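Local structure of putative alpha-L-fucosidase (Bacteroides thetaiotaomicron VPI-5482, 3GZA) at residues A24-D29 with R112-S117; E49-F54 with N94-K99; I53-E58 with V101-G106; Q90-P95 with C170-D175; S117-K120 with Q124-I127. The protein probably hydrolyses alpha-L-fucosides, releasing L-fucose, with a TIM-barrel type domain followed by a beta-sandwich domain. All coordinates share one frame; numbering follows the deposited sequence.

Interaction 1: residues A24-D29 with R112-S117; sequences AVFHYD and RDFVNS. With EDO (1,2-ethanediol), chain D.
Phe-26 and Phe-114 meet ring to ring, and the two segments touch nowhere else. CD1 of Phe-26 lies 3.6 Å from CE1 of Phe-114, with CZ of Phe-114 a little farther off. The approach reaches the Phe-114 ring at its edge, near its plane. The pair is oblique, with ring planes at 72° and centroids 5.6 Å apart. Both rings are buried. Phe-114 has CG anti to its backbone N (chi1 -177°), which carries the ring off the helix toward the strand. The next shell closes around the pair. Ala-76 of strand 75-79 touches both rings, Ala-68 of helix 61-69 touches Phe-26, and Trp-64 of the same helix touches Phe-114. The following residue, His-27, belongs to another environment. Its NE2 is hydrogen-bonded to O1 of a 1,2-ethanediol at 2.7 Å, at the ring edge, and its ring meets those of Phe-284, Trp-283 and Tyr-128. The ethanediol probably came from the crystallisation liquor. Strand 22-26 pairs in parallel with strands 75-79 and 312-317. The contact thus joins a central strand to the outer helix 110-121, the strand-to-helix packing of a TIM-barrel type domain.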
# COMPACT_ATOMS: atom_id res chain seq x y z
N ALA A 24 -22.25 -6.99 19.10
CA ALA A 24 -22.20 -5.86 18.20
C ALA A 24 -21.03 -5.96 17.24
O ALA A 24 -19.96 -6.48 17.59
CB ALA A 24 -22.06 -4.55 19.00
N VAL A 25 -21.22 -5.46 16.04
CA VAL A 25 -20.13 -5.31 15.05
C VAL A 25 -20.04 -3.77 14.75
O VAL A 25 -21.04 -3.06 14.54
CB VAL A 25 -20.29 -6.15 13.77
CG1 VAL A 25 -21.56 -5.74 12.99
CG2 VAL A 25 -19.00 -6.06 12.91
N PHE A 26 -18.82 -3.24 14.77
CA PHE A 26 -18.51 -1.86 14.51
C PHE A 26 -17.78 -1.78 13.19
O PHE A 26 -16.68 -2.35 13.09
CB PHE A 26 -17.60 -1.27 15.62
CG PHE A 26 -18.23 -1.23 16.99
CD1 PHE A 26 -18.24 -2.38 17.80
CD2 PHE A 26 -18.88 -0.11 17.43
CE1 PHE A 26 -18.86 -2.32 19.06
CE2 PHE A 26 -19.43 -0.06 18.67
CZ PHE A 26 -19.43 -1.19 19.49
N HIS A 27 -18.40 -1.17 12.19
CA HIS A 27 -17.80 -0.93 10.89
C HIS A 27 -17.14 0.45 10.87
O HIS A 27 -17.76 1.45 11.25
CB HIS A 27 -18.83 -1.02 9.76
CG HIS A 27 -19.27 -2.42 9.45
ND1 HIS A 27 -20.14 -3.14 10.25
CD2 HIS A 27 -18.96 -3.21 8.41
CE1 HIS A 27 -20.33 -4.33 9.70
NE2 HIS A 27 -19.63 -4.40 8.58
N TYR A 28 -15.88 0.52 10.44
CA TYR A 28 -15.14 1.77 10.38
C TYR A 28 -14.09 1.61 9.29
O TYR A 28 -13.39 0.59 9.26
CB TYR A 28 -14.53 2.02 11.75
CG TYR A 28 -14.34 3.45 12.20
CD1 TYR A 28 -15.39 4.32 12.12
CD2 TYR A 28 -13.16 3.85 12.78
CE1 TYR A 28 -15.27 5.61 12.60
CE2 TYR A 28 -13.01 5.14 13.25
CZ TYR A 28 -14.08 5.97 13.19
OH TYR A 28 -14.01 7.24 13.70
N ASP A 29 -14.04 2.54 8.38
CA ASP A 29 -13.07 2.55 7.30
C ASP A 29 -12.95 3.98 6.82
O ASP A 29 -13.65 4.87 7.30
CB ASP A 29 -13.51 1.54 6.20
CG ASP A 29 -12.39 1.10 5.26
OD1 ASP A 29 -11.33 1.80 5.14
OD2 ASP A 29 -12.60 0.04 4.60
N ARG A 112 -6.16 -2.47 18.91
CA ARG A 112 -5.67 -2.59 20.28
C ARG A 112 -6.55 -1.84 21.27
O ARG A 112 -6.93 -2.34 22.32
CB ARG A 112 -4.24 -2.15 20.40
CG ARG A 112 -3.73 -2.49 21.79
CD ARG A 112 -2.26 -2.55 21.96
NE ARG A 112 -1.58 -3.32 20.95
CZ ARG A 112 -1.56 -4.67 20.89
NH1 ARG A 112 -2.17 -5.41 21.80
NH2 ARG A 112 -0.87 -5.26 19.92
N ASP A 113 -6.84 -0.59 20.94
CA ASP A 113 -7.72 0.21 21.80
C ASP A 113 -9.01 -0.60 22.03
O ASP A 113 -9.50 -0.74 23.16
CB ASP A 113 -8.12 1.50 21.10
CG ASP A 113 -7.06 2.58 21.12
OD1 ASP A 113 -5.88 2.35 21.39
OD2 ASP A 113 -7.48 3.72 20.82
N PHE A 114 -9.55 -1.14 20.95
CA PHE A 114 -10.83 -1.86 20.96
C PHE A 114 -10.85 -3.12 21.77
O PHE A 114 -11.74 -3.29 22.63
CB PHE A 114 -11.20 -2.19 19.52
CG PHE A 114 -12.52 -2.86 19.37
CD1 PHE A 114 -13.66 -2.12 19.34
CD2 PHE A 114 -12.63 -4.23 19.23
CE1 PHE A 114 -14.90 -2.72 19.23
CE2 PHE A 114 -13.89 -4.83 19.07
CZ PHE A 114 -15.00 -4.08 19.08
N VAL A 115 -9.84 -3.96 21.60
CA VAL A 115 -9.84 -5.19 22.38
C VAL A 115 -9.61 -4.88 23.86
O VAL A 115 -10.21 -5.50 24.75
CB VAL A 115 -8.83 -6.25 21.88
CG1 VAL A 115 -9.11 -6.67 20.43
CG2 VAL A 115 -7.39 -5.76 22.06
N ASN A 116 -8.81 -3.84 24.15
CA ASN A 116 -8.62 -3.43 25.51
C ASN A 116 -9.95 -2.95 26.15
O ASN A 116 -10.24 -3.29 27.30
CB ASN A 116 -7.55 -2.31 25.60
CG ASN A 116 -6.13 -2.81 25.31
OD1 ASN A 116 -5.86 -4.01 25.24
ND2 ASN A 116 -5.18 -1.86 25.26
N SER A 117 -10.70 -2.14 25.39
CA SER A 117 -11.99 -1.63 25.86
C SER A 117 -12.94 -2.76 26.09
O SER A 117 -13.64 -2.78 27.10
CB SER A 117 -12.58 -0.61 24.87
OG SER A 117 -11.75 0.53 24.80
C1 EDO D . -21.78 -6.22 6.99
O1 EDO D . -20.36 -6.36 6.83
C2 EDO D . -22.19 -7.39 7.82
O2 EDO D . -22.11 -8.55 7.01

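Interaction 2: residues E49-F54 with N94-K99; sequences EDYNIF and NPYCLK. With EDO (1,2-ethanediol), chain J.
Tyr-51 has CG between its backbone N and carbonyl carbon (chi1 47°), and this turns its ring toward Tyr-96. Tyr-96 answers with CG anti to the backbone N (chi1 -162°), which brings the end of its side chain in. CD2 of Tyr-51 then lies 3.6 Å from CE1 of Tyr-96, at the edge of the Tyr-96 ring. The planes are 79° apart and the centroids 5.8 Å, an oblique pair. A second apolar contact lies farther along both segments. CD2 of Leu-98 reaches CE1 of Phe-54 at 3.7 Å, the two side chains crossing at about a right angle. All four side chains are buried. Both segments are loops of the TIM-barrel type domain. One precedes helix 61-69, and the other runs between strand 75-79 and helix 110-121. Asx turns shape both. Asp-50 OD1 accepts from Asn-52 N at 2.9 Å, met from above the carboxylate plane, and Asn-94 OD1 accepts from Tyr-96 N at 3.0 Å. Tyr-96 is also the centre of an inverse gamma turn. Ile-110 of helix 110-121 touches both Phe-54 and Leu-98. At the far end, Glu-49 holds a 1,2-ethanediol with two bonds: O1 of the diol donates to Glu-49 O, and its O2 donates to Glu-49 OE1 at 2.6 Å. The diol also bonds Lys-164 of the second subunit, and Glu-49 OE2 forms a salt bridge with Arg-160 of that subunit.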
# COMPACT_ATOMS: atom_id res chain seq x y z
N GLU A 49 -8.92 8.50 -2.37
CA GLU A 49 -8.06 9.61 -2.87
C GLU A 49 -7.07 10.14 -1.84
O GLU A 49 -5.92 10.40 -2.18
CB GLU A 49 -8.87 10.75 -3.48
CG GLU A 49 -9.58 10.35 -4.73
CD GLU A 49 -8.66 10.06 -5.91
OE1 GLU A 49 -7.64 10.78 -6.11
OE2 GLU A 49 -9.01 9.14 -6.68
N ASP A 50 -7.52 10.31 -0.60
CA ASP A 50 -6.66 10.83 0.45
C ASP A 50 -6.99 10.18 1.75
O ASP A 50 -8.04 10.44 2.33
CB ASP A 50 -6.88 12.34 0.50
CG ASP A 50 -6.03 13.05 1.55
OD1 ASP A 50 -5.27 12.38 2.26
OD2 ASP A 50 -6.12 14.31 1.64
N TYR A 51 -6.12 9.32 2.21
CA TYR A 51 -6.38 8.64 3.45
C TYR A 51 -6.26 9.52 4.70
O TYR A 51 -6.70 9.12 5.78
CB TYR A 51 -5.56 7.38 3.61
CG TYR A 51 -4.06 7.49 3.31
CD1 TYR A 51 -3.14 8.03 4.19
CD2 TYR A 51 -3.59 6.96 2.10
CE1 TYR A 51 -1.79 8.06 3.86
CE2 TYR A 51 -2.27 6.98 1.78
CZ TYR A 51 -1.37 7.50 2.65
OH TYR A 51 -0.06 7.52 2.27
N ASN A 52 -5.70 10.73 4.59
CA ASN A 52 -5.64 11.61 5.74
C ASN A 52 -6.95 12.28 6.11
O ASN A 52 -7.01 13.10 7.02
CB ASN A 52 -4.44 12.56 5.70
CG ASN A 52 -3.17 11.84 6.17
OD1 ASN A 52 -3.14 11.27 7.28
ND2 ASN A 52 -2.15 11.83 5.33
N ILE A 53 -8.02 11.94 5.42
CA ILE A 53 -9.33 12.34 5.91
C ILE A 53 -9.60 11.57 7.23
O ILE A 53 -10.45 11.97 8.03
CB ILE A 53 -10.46 12.09 4.88
CG1 ILE A 53 -10.59 10.61 4.45
CG2 ILE A 53 -10.30 13.04 3.67
CD1 ILE A 53 -11.79 10.27 3.49
N PHE A 54 -8.87 10.48 7.45
CA PHE A 54 -9.03 9.69 8.66
C PHE A 54 -8.43 10.46 9.83
O PHE A 54 -7.19 10.45 10.01
CB PHE A 54 -8.30 8.35 8.54
CG PHE A 54 -8.65 7.37 9.63
CD1 PHE A 54 -7.94 7.34 10.82
CD2 PHE A 54 -9.69 6.48 9.46
CE1 PHE A 54 -8.30 6.53 11.84
CE2 PHE A 54 -10.06 5.59 10.48
CZ PHE A 54 -9.34 5.60 11.67
N ASN A 94 0.75 -5.15 5.90
CA ASN A 94 -0.12 -4.28 5.10
C ASN A 94 0.31 -2.84 5.38
O ASN A 94 0.03 -2.36 6.46
CB ASN A 94 -1.56 -4.43 5.56
CG ASN A 94 -2.51 -3.52 4.78
OD1 ASN A 94 -2.12 -2.83 3.86
ND2 ASN A 94 -3.76 -3.45 5.24
N PRO A 95 1.04 -2.19 4.47
CA PRO A 95 1.54 -0.82 4.73
C PRO A 95 0.41 0.21 4.73
O PRO A 95 0.59 1.34 5.23
CB PRO A 95 2.49 -0.55 3.55
CG PRO A 95 1.93 -1.45 2.43
CD PRO A 95 1.38 -2.67 3.13
N TYR A 96 -0.73 -0.17 4.17
CA TYR A 96 -1.91 0.70 4.11
C TYR A 96 -2.71 0.53 5.38
O TYR A 96 -3.72 -0.18 5.44
CB TYR A 96 -2.77 0.28 2.93
CG TYR A 96 -3.79 1.26 2.43
CD1 TYR A 96 -3.49 2.61 2.27
CD2 TYR A 96 -5.05 0.84 2.03
CE1 TYR A 96 -4.40 3.50 1.71
CE2 TYR A 96 -5.96 1.75 1.50
CZ TYR A 96 -5.63 3.06 1.34
OH TYR A 96 -6.50 3.93 0.70
N CYS A 97 -2.13 1.08 6.43
CA CYS A 97 -2.68 0.95 7.79
C CYS A 97 -2.39 2.22 8.58
O CYS A 97 -1.93 3.23 8.04
CB CYS A 97 -2.11 -0.29 8.46
SG CYS A 97 -0.37 -0.20 8.97
N LEU A 98 -2.64 2.15 9.89
CA LEU A 98 -2.47 3.31 10.74
C LEU A 98 -1.06 3.89 10.80
O LEU A 98 -0.87 5.07 11.19
CB LEU A 98 -3.09 3.05 12.12
CG LEU A 98 -4.61 2.96 12.06
CD1 LEU A 98 -5.08 2.41 13.45
CD2 LEU A 98 -5.32 4.30 11.72
N LYS A 99 -0.06 3.11 10.38
CA LYS A 99 1.31 3.65 10.27
C LYS A 99 1.39 4.78 9.23
O LYS A 99 2.29 5.61 9.31
CB LYS A 99 2.29 2.55 9.87
CG LYS A 99 2.52 1.50 10.92
CD LYS A 99 3.57 0.52 10.51
CE LYS A 99 3.93 -0.45 11.61
NZ LYS A 99 4.65 0.21 12.74
C1 EDO J . -3.53 9.01 -4.53
O1 EDO J . -4.27 8.73 -3.37
C2 EDO J . -4.44 9.38 -5.71
O2 EDO J . -5.19 10.55 -5.39

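Interaction 3: residues I53-E58 with V101-G106; sequences IFNPTE and VKWRDG
The indole of Trp-103 is covered on both faces. On one face lie Pro-56 and Phe-54. CD of Pro-56 makes a CH-pi contact, 3.6 Å from the centroid of the five-membered ring and 14° off its normal. Phe-54 points its ring edge at the six-membered ring, edge-to-face, with planes at 81° and CE1 of Phe-54 3.9 Å from CE3 of Trp-103. The opposite face carries CG of Arg-104. At the indole edge, OD1 of Asn-55 comes to 3.3 Å from CD1 of Trp-103. The indole NE1 gives a weak, bent hydrogen bond to Pro-56 O at 3.2 Å. Pro-56 is the centre of an inverse gamma turn. A water joins the backbones, donating to Phe-54 O and accepting from Trp-103 N. Trp-103 has CG anti to the backbone N (chi1 178°), which lays the indole against the other loop. A leucine here would probably leave the Pro-56 ring without its aromatic partner and Pro-56 O without the indole donor. Both segments are loops, one leading to helix 61-69 and the other to helix 110-121. Ile-110 of the latter helix touches Phe-54 and Trp-103, and Asp-113 on it forms a salt bridge with Arg-104.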
# COMPACT_ATOMS: atom_id res chain seq x y z
N ILE A 53 -8.02 11.94 5.42
CA ILE A 53 -9.33 12.34 5.91
C ILE A 53 -9.60 11.57 7.23
O ILE A 53 -10.45 11.97 8.03
CB ILE A 53 -10.46 12.09 4.88
CG1 ILE A 53 -10.59 10.61 4.45
CG2 ILE A 53 -10.30 13.04 3.67
CD1 ILE A 53 -11.79 10.27 3.49
N PHE A 54 -8.87 10.48 7.45
CA PHE A 54 -9.03 9.69 8.66
C PHE A 54 -8.43 10.46 9.83
O PHE A 54 -7.19 10.45 10.01
CB PHE A 54 -8.30 8.35 8.54
CG PHE A 54 -8.65 7.37 9.63
CD1 PHE A 54 -7.94 7.34 10.82
CD2 PHE A 54 -9.69 6.48 9.46
CE1 PHE A 54 -8.30 6.53 11.84
CE2 PHE A 54 -10.06 5.59 10.48
CZ PHE A 54 -9.34 5.60 11.67
N ASN A 55 -9.28 11.04 10.66
CA ASN A 55 -8.84 11.86 11.79
C ASN A 55 -9.86 11.93 12.93
O ASN A 55 -10.41 13.01 13.18
CB ASN A 55 -8.47 13.26 11.25
CG ASN A 55 -7.75 14.11 12.24
OD1 ASN A 55 -6.99 13.60 13.08
ND2 ASN A 55 -7.96 15.43 12.16
N PRO A 56 -10.14 10.79 13.59
CA PRO A 56 -11.13 10.76 14.68
C PRO A 56 -10.48 11.34 15.96
O PRO A 56 -10.01 10.60 16.83
CB PRO A 56 -11.48 9.29 14.81
CG PRO A 56 -10.29 8.56 14.37
CD PRO A 56 -9.57 9.47 13.35
N THR A 57 -10.50 12.66 16.09
CA THR A 57 -9.79 13.31 17.18
C THR A 57 -10.40 13.08 18.58
O THR A 57 -9.72 13.38 19.59
CB THR A 57 -9.64 14.85 16.94
OG1 THR A 57 -10.93 15.45 16.86
CG2 THR A 57 -8.80 15.15 15.67
N GLU A 58 -11.63 12.57 18.65
CA GLU A 58 -12.29 12.25 19.92
C GLU A 58 -12.46 10.76 20.10
O GLU A 58 -13.25 10.31 20.92
CB GLU A 58 -13.66 12.93 20.00
CG GLU A 58 -13.61 14.45 20.03
CD GLU A 58 -14.98 15.06 20.06
OE1 GLU A 58 -15.62 14.99 21.13
OE2 GLU A 58 -15.41 15.64 19.04
N VAL A 101 -0.80 7.24 8.42
CA VAL A 101 -1.58 8.44 8.58
C VAL A 101 -1.01 9.40 9.60
O VAL A 101 -0.20 9.01 10.46
CB VAL A 101 -3.05 8.12 8.97
CG1 VAL A 101 -3.72 7.26 7.92
CG2 VAL A 101 -3.14 7.52 10.40
N LYS A 102 -1.37 10.67 9.47
CA LYS A 102 -0.92 11.72 10.42
C LYS A 102 -1.56 11.61 11.80
O LYS A 102 -0.91 11.92 12.82
CB LYS A 102 -1.22 13.10 9.84
CG LYS A 102 -0.47 13.41 8.55
CD LYS A 102 -1.03 14.69 7.92
CE LYS A 102 -0.27 15.11 6.62
NZ LYS A 102 -0.81 16.38 5.93
N TRP A 103 -2.81 11.12 11.84
CA TRP A 103 -3.52 10.88 13.09
C TRP A 103 -2.69 9.99 14.00
O TRP A 103 -2.15 8.96 13.57
CB TRP A 103 -4.86 10.24 12.79
CG TRP A 103 -5.66 9.91 13.99
CD1 TRP A 103 -6.43 10.76 14.70
CD2 TRP A 103 -5.83 8.61 14.59
NE1 TRP A 103 -7.05 10.08 15.73
CE2 TRP A 103 -6.72 8.77 15.67
CE3 TRP A 103 -5.34 7.34 14.31
CZ2 TRP A 103 -7.10 7.70 16.49
CZ3 TRP A 103 -5.72 6.30 15.11
CH2 TRP A 103 -6.59 6.47 16.18
N ARG A 104 -2.56 10.43 15.26
CA ARG A 104 -1.74 9.73 16.24
C ARG A 104 -0.29 9.48 15.81
O ARG A 104 0.37 8.59 16.35
CB ARG A 104 -2.42 8.49 16.80
CG ARG A 104 -3.60 8.84 17.69
CD ARG A 104 -4.15 7.62 18.35
NE ARG A 104 -5.31 7.97 19.16
CZ ARG A 104 -6.09 7.12 19.84
NH1 ARG A 104 -5.85 5.83 19.85
NH2 ARG A 104 -7.13 7.61 20.50
N ASP A 105 0.21 10.35 14.92
CA ASP A 105 1.60 10.36 14.50
C ASP A 105 2.03 9.00 13.96
O ASP A 105 3.19 8.58 14.13
CB ASP A 105 2.47 10.81 15.69
CG ASP A 105 3.91 11.18 15.30
OD1 ASP A 105 4.16 11.67 14.18
OD2 ASP A 105 4.79 10.99 16.16
N GLY A 106 1.08 8.34 13.31
CA GLY A 106 1.32 7.01 12.74
C GLY A 106 1.53 5.87 13.70
O GLY A 106 1.98 4.79 13.30
O HOH W 1 -4.64 11.36 9.53

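Interaction 4: residues Q90-P95 with C170-D175; sequences QSDVNP and CTRYGD
Arg-172 and Asp-92 form a salt bridge between a loop of the TIM-barrel type domain and the chain just after helix 148-171. The loop, 90-95, follows strand 75-79. The bridge is the tight part. NH1 and NH2 of Arg-172 reach end-on to a single oxygen, Asp-92 OD2, at 3.0 and 2.9 Å respectively. NH2 uses the anti lone pair of OD2, while NH1 meets it from above the carboxylate plane. Both bonds are bent, and the two planes are 56° apart. The Arg-172 chain runs extended from CG to NE, which carries the guanidinium across. A methionine in its place would probably leave the Asp-92 carboxylate without its ionic partner in this contact. The looser part lies toward Gln-90 and Tyr-173, where one water mediates. No direct hydrogen bond joins Gln-90 to the other segment. Tyr-173 OH also bonds Asp-109, and the Gln-90 amide bonds Gly-108, Gly-106 and Lys-99. Within the loop, Ser-91 OG accepts from Val-93 N and Asn-94 N, an ST turn and ST motif. Asn-52 of the second subunit packs on Asp-92. One water donates to Gln-90 O and to Tyr-173 OH, each at 2.7 Å, and accepts from Arg-172 NH1 at 3.0 Å.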
# COMPACT_ATOMS: atom_id res chain seq x y z
N GLN A 90 -1.51 -1.54 13.74
CA GLN A 90 -0.08 -1.38 13.42
C GLN A 90 0.40 -2.66 12.72
O GLN A 90 0.93 -3.56 13.36
CB GLN A 90 0.73 -1.15 14.67
CG GLN A 90 0.51 0.23 15.25
CD GLN A 90 1.23 1.35 14.48
OE1 GLN A 90 2.45 1.28 14.27
NE2 GLN A 90 0.48 2.36 14.07
N SER A 91 0.26 -2.70 11.40
CA SER A 91 0.65 -3.91 10.68
C SER A 91 2.05 -3.76 10.11
O SER A 91 2.48 -2.66 9.78
CB SER A 91 -0.28 -4.15 9.47
OG SER A 91 0.06 -5.34 8.77
N ASP A 92 2.76 -4.88 10.07
CA ASP A 92 4.09 -4.96 9.45
C ASP A 92 4.07 -5.62 8.07
O ASP A 92 5.13 -5.91 7.49
CB ASP A 92 5.00 -5.73 10.38
CG ASP A 92 5.08 -5.08 11.75
OD1 ASP A 92 5.37 -3.86 11.80
OD2 ASP A 92 4.88 -5.79 12.78
N VAL A 93 2.86 -5.88 7.57
CA VAL A 93 2.69 -6.54 6.29
C VAL A 93 1.77 -5.80 5.36
O VAL A 93 1.99 -5.85 4.13
CB VAL A 93 2.27 -8.05 6.43
CG1 VAL A 93 3.32 -8.80 7.27
CG2 VAL A 93 0.88 -8.19 7.09
N ASN A 94 0.75 -5.15 5.90
CA ASN A 94 -0.12 -4.28 5.10
C ASN A 94 0.31 -2.84 5.38
O ASN A 94 0.03 -2.36 6.46
CB ASN A 94 -1.56 -4.43 5.56
CG ASN A 94 -2.51 -3.52 4.78
OD1 ASN A 94 -2.12 -2.83 3.86
ND2 ASN A 94 -3.76 -3.45 5.24
N PRO A 95 1.04 -2.19 4.47
CA PRO A 95 1.54 -0.82 4.73
C PRO A 95 0.41 0.21 4.73
O PRO A 95 0.59 1.34 5.23
CB PRO A 95 2.49 -0.55 3.55
CG PRO A 95 1.93 -1.45 2.43
CD PRO A 95 1.38 -2.67 3.13
N CYS A 170 -4.30 -12.53 15.06
CA CYS A 170 -4.50 -13.71 15.95
C CYS A 170 -3.41 -13.91 16.98
O CYS A 170 -3.53 -14.80 17.82
CB CYS A 170 -4.65 -15.00 15.14
SG CYS A 170 -6.20 -15.13 14.20
N THR A 171 -2.32 -13.13 16.89
CA THR A 171 -1.20 -13.32 17.82
C THR A 171 -0.88 -12.12 18.70
O THR A 171 -0.22 -12.30 19.72
CB THR A 171 0.10 -13.73 17.09
OG1 THR A 171 0.43 -12.71 16.11
CG2 THR A 171 -0.12 -15.11 16.40
N ARG A 172 -1.34 -10.94 18.34
CA ARG A 172 -0.90 -9.74 19.07
C ARG A 172 -2.00 -9.05 19.87
O ARG A 172 -1.71 -8.02 20.47
CB ARG A 172 -0.36 -8.73 18.05
CG ARG A 172 0.80 -9.21 17.25
CD ARG A 172 1.18 -8.18 16.19
NE ARG A 172 2.30 -8.65 15.37
CZ ARG A 172 2.87 -7.87 14.45
NH1 ARG A 172 2.40 -6.65 14.22
NH2 ARG A 172 3.88 -8.34 13.75
N TYR A 173 -3.21 -9.62 19.90
CA TYR A 173 -4.36 -8.96 20.51
C TYR A 173 -5.14 -9.81 21.51
O TYR A 173 -6.30 -9.50 21.79
CB TYR A 173 -5.27 -8.40 19.41
CG TYR A 173 -4.55 -7.39 18.55
CD1 TYR A 173 -4.44 -6.05 18.89
CD2 TYR A 173 -3.93 -7.79 17.36
CE1 TYR A 173 -3.72 -5.16 18.10
CE2 TYR A 173 -3.22 -6.92 16.58
CZ TYR A 173 -3.12 -5.58 16.95
OH TYR A 173 -2.35 -4.70 16.23
N GLY A 174 -4.48 -10.80 22.07
CA GLY A 174 -5.12 -11.67 23.05
C GLY A 174 -6.10 -12.66 22.43
O GLY A 174 -6.19 -12.79 21.22
N ASP A 175 -6.83 -13.36 23.30
CA ASP A 175 -7.79 -14.39 22.87
C ASP A 175 -9.05 -13.76 22.35
O ASP A 175 -9.60 -12.83 22.95
CB ASP A 175 -8.07 -15.37 24.00
CG ASP A 175 -6.84 -16.20 24.39
OD1 ASP A 175 -5.84 -16.22 23.63
OD2 ASP A 175 -6.86 -16.85 25.46
O HOH W 2 0.27 -5.06 15.55

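Interaction 5: residues S117-K120 with Q124-I127; sequences SCRK and QPGI
Arg-119 and Cys-118, neighbours on helix 110-121, both touch the ring of Pro-125. From CB, Arg-119 starts with CG anti to its carbonyl carbon (chi1 -67°) and then runs extended to NE. CB, CG and CD serve as the lead-in, and the touching begins at NE, 3.9 Å from CG of Pro-125. CZ comes next, at 3.8 Å from the same CG. NH2 comes nearest, 3.6 Å from Pro-125 CG. The proline carbon sits over one face of the guanidinium, offset toward its rim, and the two side chains cross at about a right angle. The NH2 group has its polar work elsewhere: it bonds the backbone oxygens of Tyr-173 and Asp-175. These two bonds help fix the guanidinium while its face rests on the proline. Cys-118 meets the same ring at the proline CB. The CB of Cys-118 lies 3.7 Å from CB of Pro-125, and its SG is 3.8 Å from that atom. Cys-118 is buried, and Arg-119 lies at the exposed border. No hydrogen bond crosses between the two segments. Only three residues separate them, so this is a helix turning straight into the next strand, as in a beta/alpha barrel. Strand 124-129 runs parallel to strands 75-79 and 178-181. Val-115 of helix 110-121 also touches Pro-125, and Val-65 of helix 61-69 touches Cys-118.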
# COMPACT_ATOMS: atom_id res chain seq x y z
N SER A 117 -10.70 -2.14 25.39
CA SER A 117 -11.99 -1.63 25.86
C SER A 117 -12.94 -2.76 26.09
O SER A 117 -13.64 -2.78 27.10
CB SER A 117 -12.58 -0.61 24.87
OG SER A 117 -11.75 0.53 24.80
N CYS A 118 -13.02 -3.73 25.17
CA CYS A 118 -13.90 -4.89 25.37
C CYS A 118 -13.62 -5.53 26.71
O CYS A 118 -14.50 -5.73 27.55
CB CYS A 118 -13.71 -5.92 24.26
SG CYS A 118 -14.44 -5.38 22.68
N ARG A 119 -12.36 -5.87 26.94
CA ARG A 119 -12.00 -6.60 28.15
C ARG A 119 -12.24 -5.79 29.41
O ARG A 119 -12.60 -6.33 30.46
CB ARG A 119 -10.55 -7.09 28.05
CG ARG A 119 -10.39 -8.15 26.98
CD ARG A 119 -8.98 -8.68 26.81
NE ARG A 119 -8.93 -9.61 25.66
CZ ARG A 119 -8.20 -9.44 24.55
NH1 ARG A 119 -7.39 -8.39 24.37
NH2 ARG A 119 -8.28 -10.36 23.61
N LYS A 120 -12.03 -4.48 29.32
CA LYS A 120 -12.26 -3.57 30.45
C LYS A 120 -13.72 -3.63 30.98
O LYS A 120 -13.94 -3.58 32.20
CB LYS A 120 -11.91 -2.14 30.05
CG LYS A 120 -12.16 -1.06 31.12
CD LYS A 120 -11.64 0.30 30.70
CE LYS A 120 -12.00 1.39 31.67
NZ LYS A 120 -11.46 2.68 31.15
N GLN A 124 -16.46 -9.81 25.20
CA GLN A 124 -15.45 -10.61 24.51
C GLN A 124 -15.19 -9.99 23.14
O GLN A 124 -16.10 -9.79 22.35
CB GLN A 124 -15.97 -12.05 24.35
CG GLN A 124 -16.16 -12.73 25.72
CD GLN A 124 -16.91 -14.07 25.65
OE1 GLN A 124 -16.36 -15.07 25.25
NE2 GLN A 124 -18.16 -14.07 26.07
N PRO A 125 -13.92 -9.69 22.84
CA PRO A 125 -13.60 -9.07 21.56
C PRO A 125 -13.41 -10.00 20.43
O PRO A 125 -12.78 -11.02 20.61
CB PRO A 125 -12.24 -8.37 21.84
CG PRO A 125 -11.64 -9.17 22.88
CD PRO A 125 -12.72 -9.78 23.71
N GLY A 126 -13.95 -9.65 19.28
CA GLY A 126 -13.69 -10.36 18.05
C GLY A 126 -13.19 -9.40 16.98
O GLY A 126 -13.28 -8.21 17.12
N ILE A 127 -12.69 -9.97 15.88
CA ILE A 127 -12.12 -9.16 14.80
C ILE A 127 -12.72 -9.58 13.47
O ILE A 127 -12.82 -10.78 13.17
CB ILE A 127 -10.60 -9.24 14.77
CG1 ILE A 127 -9.96 -8.67 16.06
CG2 ILE A 127 -10.10 -8.41 13.59
CD1 ILE A 127 -8.44 -8.84 16.20

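In the fold
Helix 110-121 joins interactions 1 and 5. They share Ser-117, their centres are 8 Å apart, and both reach the same barrel sheet. Interactions 2 and 3 start from the same loop and share Phe-54, with centres 9 Å apart. Both are nested inside the loop closed by interaction 1. The side chain of Phe-54 is about 11 Å from the sodium ion bound at His-31, Asp-34 and Ile-36. Tyr-28 OH of interaction 1 packs 3.4 Å from Pro-56 CB of interaction 3. Arg-112 NH2 of interaction 1 probably bonds Arg-172 O of interaction 4 at 2.9 Å. Lys-99 NZ links interaction 2 to Gln-90 OE1 of interaction 4 at 2.9 Å. Interactions 2, 3 and 4 also touch the second subunit.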